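Local coordinates for type IV pilus biogenesis protein PilB (Streptococcus sanguinis, PDB 7B7P) that serves as a minor pilin of type IV pili with a direct role in adhesion, carrying a von Willebrand factor A-like module with a metal-ion-dependent adhesion site, at residues Ile162-Val167 against Leu276-Leu281; Gly361-Asn366 against Gly391-Tyr396. All blocks are in the same frame, centred on the assembly; numbering follows the deposited sequence.

Contact 1 (Ile162-Val167 against Leu276-Leu281); sequences IAVSFV and LKYIVL
Tyr-278 meets three consecutive residues of the neighbouring strand. Its CB lies near both the carbonyl oxygen of Ala-163 and CG2 of Val-164. CG stands anti to its own carbonyl carbon, beside the backbone N (chi1 -65°). Further out, CD2 reaches CG2 of Ile-162 at 3.9 Å, and CE2 touches that same methyl, which sits at the ring edge in plane. The phenol oxygen is hydrogen-bonded to OD2 of Asp-419 in helix 402-424. A tyrosine suits this place because its ring can pack among aliphatic groups while its hydroxyl finds a polar partner.

The two backbones run parallel and in register. Ser-165 bonds to strand 276-281 through both its N and its O: the N gives a nearly straight hydrogen bond to Tyr-278 O (2.7 Å, 173°), and the O accepts from Val-280 N at 2.9 Å. Ala-163 N to Leu-276 O and Val-167 N to Val-280 O continue the pattern, whereas Tyr-278 N to Ala-163 O is weak. These are inner strands of the von Willebrand factor A domain, a Rossmann-like sheet with helices packed on its two faces.

On the face bearing Tyr-278, Ile-162 and Leu-276 lie side by side, CG1 of Ile-162 to CB of Leu-276 3.7 Å, and both touch Leu-420 of helix 402-424. Further along, CD1 of Phe-166 comes to 3.8 Å from CB of Val-280, and the beta-branched valine fits beside the flat ring. The other face is turned to helix 258-270, where Leu-269 touches Ala-163, Ser-165 and Ile-279. Ala-163 is small against this helix, and CD1 of Ile-279 approaches CB of Ser-165 at 3.8 Å. The buried Ser-165 hydroxyl is hydrogen-bonded to Asn-215 OD1 of the adjoining strand.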
loop_
_atom_site.group_PDB
_atom_site.type_symbol
_atom_site.label_atom_id
_atom_site.label_comp_id
_atom_site.label_asym_id
_atom_site.label_seq_id
_atom_site.Cartn_x
_atom_site.Cartn_y
_atom_site.Cartn_z
ATOM N N ILE A 162 10.754 4.744 -2.712
ATOM C CA ILE A 162 9.892 4.045 -1.770
ATOM C C ILE A 162 10.757 3.447 -0.671
ATOM O O ILE A 162 11.738 2.749 -0.954
ATOM C CB ILE A 162 9.075 2.938 -2.464
ATOM C CG1 ILE A 162 8.039 3.542 -3.417
ATOM C CG2 ILE A 162 8.433 2.033 -1.433
ATOM C CD1 ILE A 162 7.387 2.507 -4.349
ATOM N N ALA A 163 10.383 3.698 0.578
ATOM C CA ALA A 163 11.041 3.081 1.715
ATOM C C ALA A 163 10.063 2.158 2.425
ATOM O O ALA A 163 8.887 2.490 2.583
ATOM C CB ALA A 163 11.572 4.131 2.684
ATOM N N VAL A 164 10.555 0.994 2.832
ATOM C CA VAL A 164 9.749 -0.007 3.506
ATOM C C VAL A 164 10.511 -0.436 4.741
ATOM O O VAL A 164 11.643 -0.916 4.641
ATOM C CB VAL A 164 9.454 -1.225 2.612
ATOM C CG1 VAL A 164 8.617 -2.237 3.381
ATOM C CG2 VAL A 164 8.750 -0.800 1.323
ATOM N N SER A 165 9.916 -0.250 5.905
ATOM C CA SER A 165 10.524 -0.740 7.132
ATOM C C SER A 165 9.813 -2.016 7.546
ATOM O O SER A 165 8.597 -2.006 7.784
ATOM C CB SER A 165 10.474 0.295 8.259
ATOM O OG SER A 165 11.205 -0.216 9.365
ATOM N N PHE A 166 10.572 -3.107 7.604
ATOM C CA PHE A 166 10.093 -4.378 8.112
ATOM C C PHE A 166 10.319 -4.434 9.606
ATOM O O PHE A 166 11.439 -4.203 10.070
ATOM C CB PHE A 166 10.823 -5.543 7.442
ATOM C CG PHE A 166 10.372 -5.791 6.038
ATOM C CD1 PHE A 166 9.189 -6.476 5.787
ATOM C CD2 PHE A 166 11.112 -5.317 4.972
ATOM C CE1 PHE A 166 8.756 -6.690 4.478
ATOM C CE2 PHE A 166 10.696 -5.535 3.669
ATOM C CZ PHE A 166 9.516 -6.215 3.419
ATOM N N VAL A 167 9.276 -4.797 10.347
ATOM C CA VAL A 167 9.295 -4.763 11.803
ATOM C C VAL A 167 8.767 -6.103 12.285
ATOM O O VAL A 167 7.552 -6.342 12.275
ATOM C CB VAL A 167 8.482 -3.591 12.366
ATOM C CG1 VAL A 167 8.407 -3.659 13.886
ATOM C CG2 VAL A 167 9.110 -2.297 11.917
ATOM N N LEU A 276 7.000 7.578 -0.790
ATOM C CA LEU A 276 6.090 6.544 -0.316
ATOM C C LEU A 276 6.798 5.760 0.782
ATOM O O LEU A 276 7.872 5.198 0.544
ATOM C CB LEU A 276 5.661 5.615 -1.454
ATOM C CG LEU A 276 4.787 6.261 -2.532
ATOM C CD1 LEU A 276 4.399 5.262 -3.621
ATOM C CD2 LEU A 276 3.564 6.863 -1.900
ATOM N N LYS A 277 6.194 5.720 1.980
ATOM C CA LYS A 277 6.806 5.090 3.146
ATOM C C LYS A 277 5.868 4.061 3.760
ATOM O O LYS A 277 4.669 4.313 3.915
ATOM C CB LYS A 277 7.192 6.137 4.208
ATOM C CG LYS A 277 8.166 7.199 3.719
ATOM C CD LYS A 277 8.407 8.243 4.815
ATOM C CE LYS A 277 9.133 9.462 4.267
ATOM N NZ LYS A 277 10.137 9.958 5.208
ATOM N N TYR A 278 6.435 2.933 4.169
ATOM C CA TYR A 278 5.643 1.781 4.568
ATOM C C TYR A 278 6.234 1.105 5.794
ATOM O O TYR A 278 7.451 0.929 5.888
ATOM C CB TYR A 278 5.564 0.754 3.426
ATOM C CG TYR A 278 4.819 1.264 2.214
ATOM C CD1 TYR A 278 3.428 1.290 2.190
ATOM C CD2 TYR A 278 5.505 1.726 1.100
ATOM C CE1 TYR A 278 2.750 1.741 1.097
ATOM C CE2 TYR A 278 4.831 2.187 -0.000
ATOM C CZ TYR A 278 3.456 2.196 0.000
ATOM O OH TYR A 278 2.789 2.667 -1.102
ATOM N N ILE A 279 5.359 0.685 6.706
ATOM C CA ILE A 279 5.700 -0.269 7.758
ATOM C C ILE A 279 5.027 -1.606 7.452
ATOM O O ILE A 279 3.829 -1.657 7.155
ATOM C CB ILE A 279 5.274 0.244 9.142
ATOM C CG1 ILE A 279 6.025 1.532 9.485
ATOM C CG2 ILE A 279 5.468 -0.850 10.204
ATOM C CD1 ILE A 279 7.366 1.302 10.157
ATOM N N VAL A 280 5.784 -2.685 7.548
ATOM C CA VAL A 280 5.230 -4.032 7.506
ATOM C C VAL A 280 5.566 -4.657 8.836
ATOM O O VAL A 280 6.729 -4.965 9.111
ATOM C CB VAL A 280 5.780 -4.872 6.342
ATOM C CG1 VAL A 280 5.310 -6.317 6.462
ATOM C CG2 VAL A 280 5.333 -4.261 5.041
ATOM N N LEU A 281 4.560 -4.815 9.672
ATOM C CA LEU A 281 4.753 -5.274 11.032
ATOM C C LEU A 281 4.203 -6.683 11.138
ATOM O O LEU A 281 3.045 -6.916 10.802
ATOM C CB LEU A 281 4.047 -4.341 12.016
ATOM C CG LEU A 281 4.429 -4.591 13.471
ATOM C CD1 LEU A 281 4.355 -3.292 14.243
ATOM C CD2 LEU A 281 3.499 -5.607 14.071
#

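Contact 2 (Gly361-Asn366 against Gly391-Tyr396)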
loop_
_atom_site.group_PDB
_atom_site.type_symbol
_atom_site.label_atom_id
_atom_site.label_comp_id
_atom_site.label_asym_id
_atom_site.label_seq_id
_atom_site.Cartn_x
_atom_site.Cartn_y
_atom_site.Cartn_z
ATOM N N GLY A 361 4.875 10.910 8.072
ATOM C CA GLY A 361 4.978 10.787 6.627
ATOM C C GLY A 361 4.495 9.487 6.007
ATOM O O GLY A 361 4.725 9.253 4.813
ATOM N N ILE A 362 3.843 8.614 6.768
ATOM C CA ILE A 362 3.795 7.200 6.418
ATOM C C ILE A 362 2.526 6.900 5.627
ATOM O O ILE A 362 1.424 7.323 5.999
ATOM C CB ILE A 362 3.912 6.333 7.680
ATOM C CG1 ILE A 362 5.348 6.422 8.192
ATOM C CG2 ILE A 362 3.560 4.875 7.400
ATOM C CD1 ILE A 362 5.514 5.868 9.549
ATOM N N LYS A 363 2.693 6.200 4.507
ATOM C CA LYS A 363 1.561 5.922 3.631
ATOM C C LYS A 363 0.643 4.857 4.224
ATOM O O LYS A 363 -0.575 5.039 4.273
ATOM C CB LYS A 363 2.070 5.486 2.255
ATOM C CG LYS A 363 0.999 4.955 1.334
ATOM C CD LYS A 363 0.037 6.046 0.937
ATOM C CE LYS A 363 -0.597 5.731 -0.424
ATOM N NZ LYS A 363 -1.980 6.250 -0.494
ATOM N N ARG A 364 1.202 3.747 4.696
ATOM C CA ARG A 364 0.349 2.674 5.200
ATOM C C ARG A 364 1.154 1.815 6.161
ATOM O O ARG A 364 2.361 1.620 5.976
ATOM C CB ARG A 364 -0.213 1.811 4.046
ATOM C CG ARG A 364 -0.950 0.501 4.450
ATOM C CD ARG A 364 -1.498 -0.275 3.221
ATOM N NE ARG A 364 -2.161 0.651 2.306
ATOM C CZ ARG A 364 -1.680 0.991 1.117
ATOM N NH1 ARG A 364 -0.546 0.458 0.692
ATOM N NH2 ARG A 364 -2.319 1.869 0.367
ATOM N N VAL A 365 0.478 1.325 7.202
ATOM C CA VAL A 365 1.014 0.280 8.067
ATOM C C VAL A 365 0.253 -1.012 7.788
ATOM O O VAL A 365 -0.964 -1.085 7.997
ATOM C CB VAL A 365 0.921 0.647 9.558
ATOM C CG1 VAL A 365 1.498 -0.501 10.411
ATOM C CG2 VAL A 365 1.630 1.994 9.844
ATOM N N ASN A 366 0.979 -2.036 7.351
ATOM C CA ASN A 366 0.460 -3.390 7.220
ATOM C C ASN A 366 0.843 -4.183 8.463
ATOM O O ASN A 366 2.015 -4.202 8.857
ATOM C CB ASN A 366 1.017 -4.083 5.968
ATOM C CG ASN A 366 0.380 -3.577 4.671
ATOM O OD1 ASN A 366 -0.620 -4.122 4.208
ATOM N ND2 ASN A 366 0.971 -2.553 4.081
ATOM N N GLY A 391 -3.478 8.242 11.953
ATOM C CA GLY A 391 -3.971 8.936 10.779
ATOM C C GLY A 391 -3.589 8.349 9.430
ATOM O O GLY A 391 -4.084 8.836 8.409
ATOM N N MET A 392 -2.712 7.347 9.375
ATOM C CA MET A 392 -2.372 6.745 8.095
ATOM C C MET A 392 -3.319 5.580 7.798
ATOM O O MET A 392 -4.057 5.108 8.661
ATOM C CB MET A 392 -0.907 6.264 8.072
ATOM C CG MET A 392 -0.580 5.011 8.948
ATOM S SD MET A 392 -0.875 5.286 10.753
ATOM C CE MET A 392 0.398 6.510 11.113
ATOM N N GLU A 393 -3.268 5.099 6.559
ATOM C CA GLU A 393 -3.966 3.870 6.214
ATOM C C GLU A 393 -3.362 2.701 6.979
ATOM O O GLU A 393 -2.144 2.619 7.155
ATOM C CB GLU A 393 -3.876 3.600 4.715
ATOM C CG GLU A 393 -4.706 4.546 3.864
ATOM C CD GLU A 393 -4.558 4.274 2.360
ATOM O OE1 GLU A 393 -3.954 3.235 1.977
ATOM O OE2 GLU A 393 -5.067 5.094 1.560
ATOM N N THR A 394 -4.219 1.798 7.444
ATOM C CA THR A 394 -3.774 0.561 8.065
ATOM C C THR A 394 -4.553 -0.609 7.490
ATOM O O THR A 394 -5.675 -0.455 7.009
ATOM C CB THR A 394 -3.954 0.562 9.580
ATOM O OG1 THR A 394 -5.354 0.595 9.887
ATOM C CG2 THR A 394 -3.238 1.749 10.222
ATOM N N LYS A 395 -3.949 -1.787 7.566
ATOM C CA LYS A 395 -4.574 -2.996 7.051
ATOM C C LYS A 395 -4.068 -4.181 7.856
ATOM O O LYS A 395 -2.857 -4.433 7.903
ATOM C CB LYS A 395 -4.263 -3.167 5.564
ATOM C CG LYS A 395 -4.910 -4.371 4.904
ATOM C CD LYS A 395 -4.139 -4.708 3.617
ATOM C CE LYS A 395 -4.463 -6.093 3.055
ATOM N NZ LYS A 395 -5.927 -6.324 3.003
ATOM N N TYR A 396 -4.992 -4.919 8.459
ATOM C CA TYR A 396 -4.665 -6.137 9.180
ATOM C C TYR A 396 -4.975 -7.375 8.343
ATOM O O TYR A 396 -6.025 -7.460 7.706
ATOM C CB TYR A 396 -5.425 -6.204 10.502
ATOM C CG TYR A 396 -5.156 -7.503 11.195
ATOM C CD1 TYR A 396 -3.873 -7.808 11.658
ATOM C CD2 TYR A 396 -6.158 -8.472 11.328
ATOM C CE1 TYR A 396 -3.600 -9.027 12.269
ATOM C CE2 TYR A 396 -5.895 -9.684 11.953
ATOM C CZ TYR A 396 -4.611 -9.950 12.422
ATOM O OH TYR A 396 -4.329 -11.152 13.023
#
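The backbones of 361-366 and 391-396 pair in parallel, their strand axes 13° apart, with Val-365 N hydrogen-bonded to Glu-393 O (2.9 Å) and Lys-395 N to Val-365 O (3.1 Å). They belong to the two strands of a beta-alpha-beta unit whose connecting helix, 380-388, packs against Val-365 and Thr-394.

On the side of Val-365, Met-392, just before its strand, sets CB against the carbonyl oxygen of Ile-362 (3.3 Å). Its CG, held between the backbone N and the carbonyl carbon (chi1 71°), lies 3.8 Å from CG2 of Val-365. The side chain also touches Met-266 of helix 258-270, so an unbranched, flexible apolar residue fits well here.

The face of Arg-364 is polar. CB and CG of Arg-364 lie close to the carbonyl oxygen of Glu-393, and the chain then bends at chi3. The guanidinium and carboxylate planes are tilted 35° to each other, and NH1 forms a salt bridge with Asp-419 of helix 402-424. Arginine can thus serve two acids at once, which probably offsets its charge in this buried place. Lys-363 NZ adds a long ionic contact to OE2 of Glu-393. The other carboxylate oxygen, OE1, receives Arg-364 NH2 at 2.7 Å, nearly in line with its C-O bond, and a weak bond from Arg-364 NE at 3.2 Å.

Contacts 1 and 2 belong to one sheet: strand 276-283 lies next to strand 364-370, and probable backbone hydrogen bonds such as Leu-281 N to Asn-366 O join the pairs. Contact 1 is almost wholly buried, with aromatic rings on the face of Tyr-278, mostly aliphatic groups on the other, and its few polar ends paired outside the two strands. Contact 2 is only partly buried; its second strand carries exposed Glu-393 and Lys-395, and charge pairing replaces much of the apolar packing. Helices 258-270 and 402-424 touch both contacts. Asp-419 is a partner common to Tyr-278 of contact 1 and Arg-364 of contact 2, whose side chains pack together.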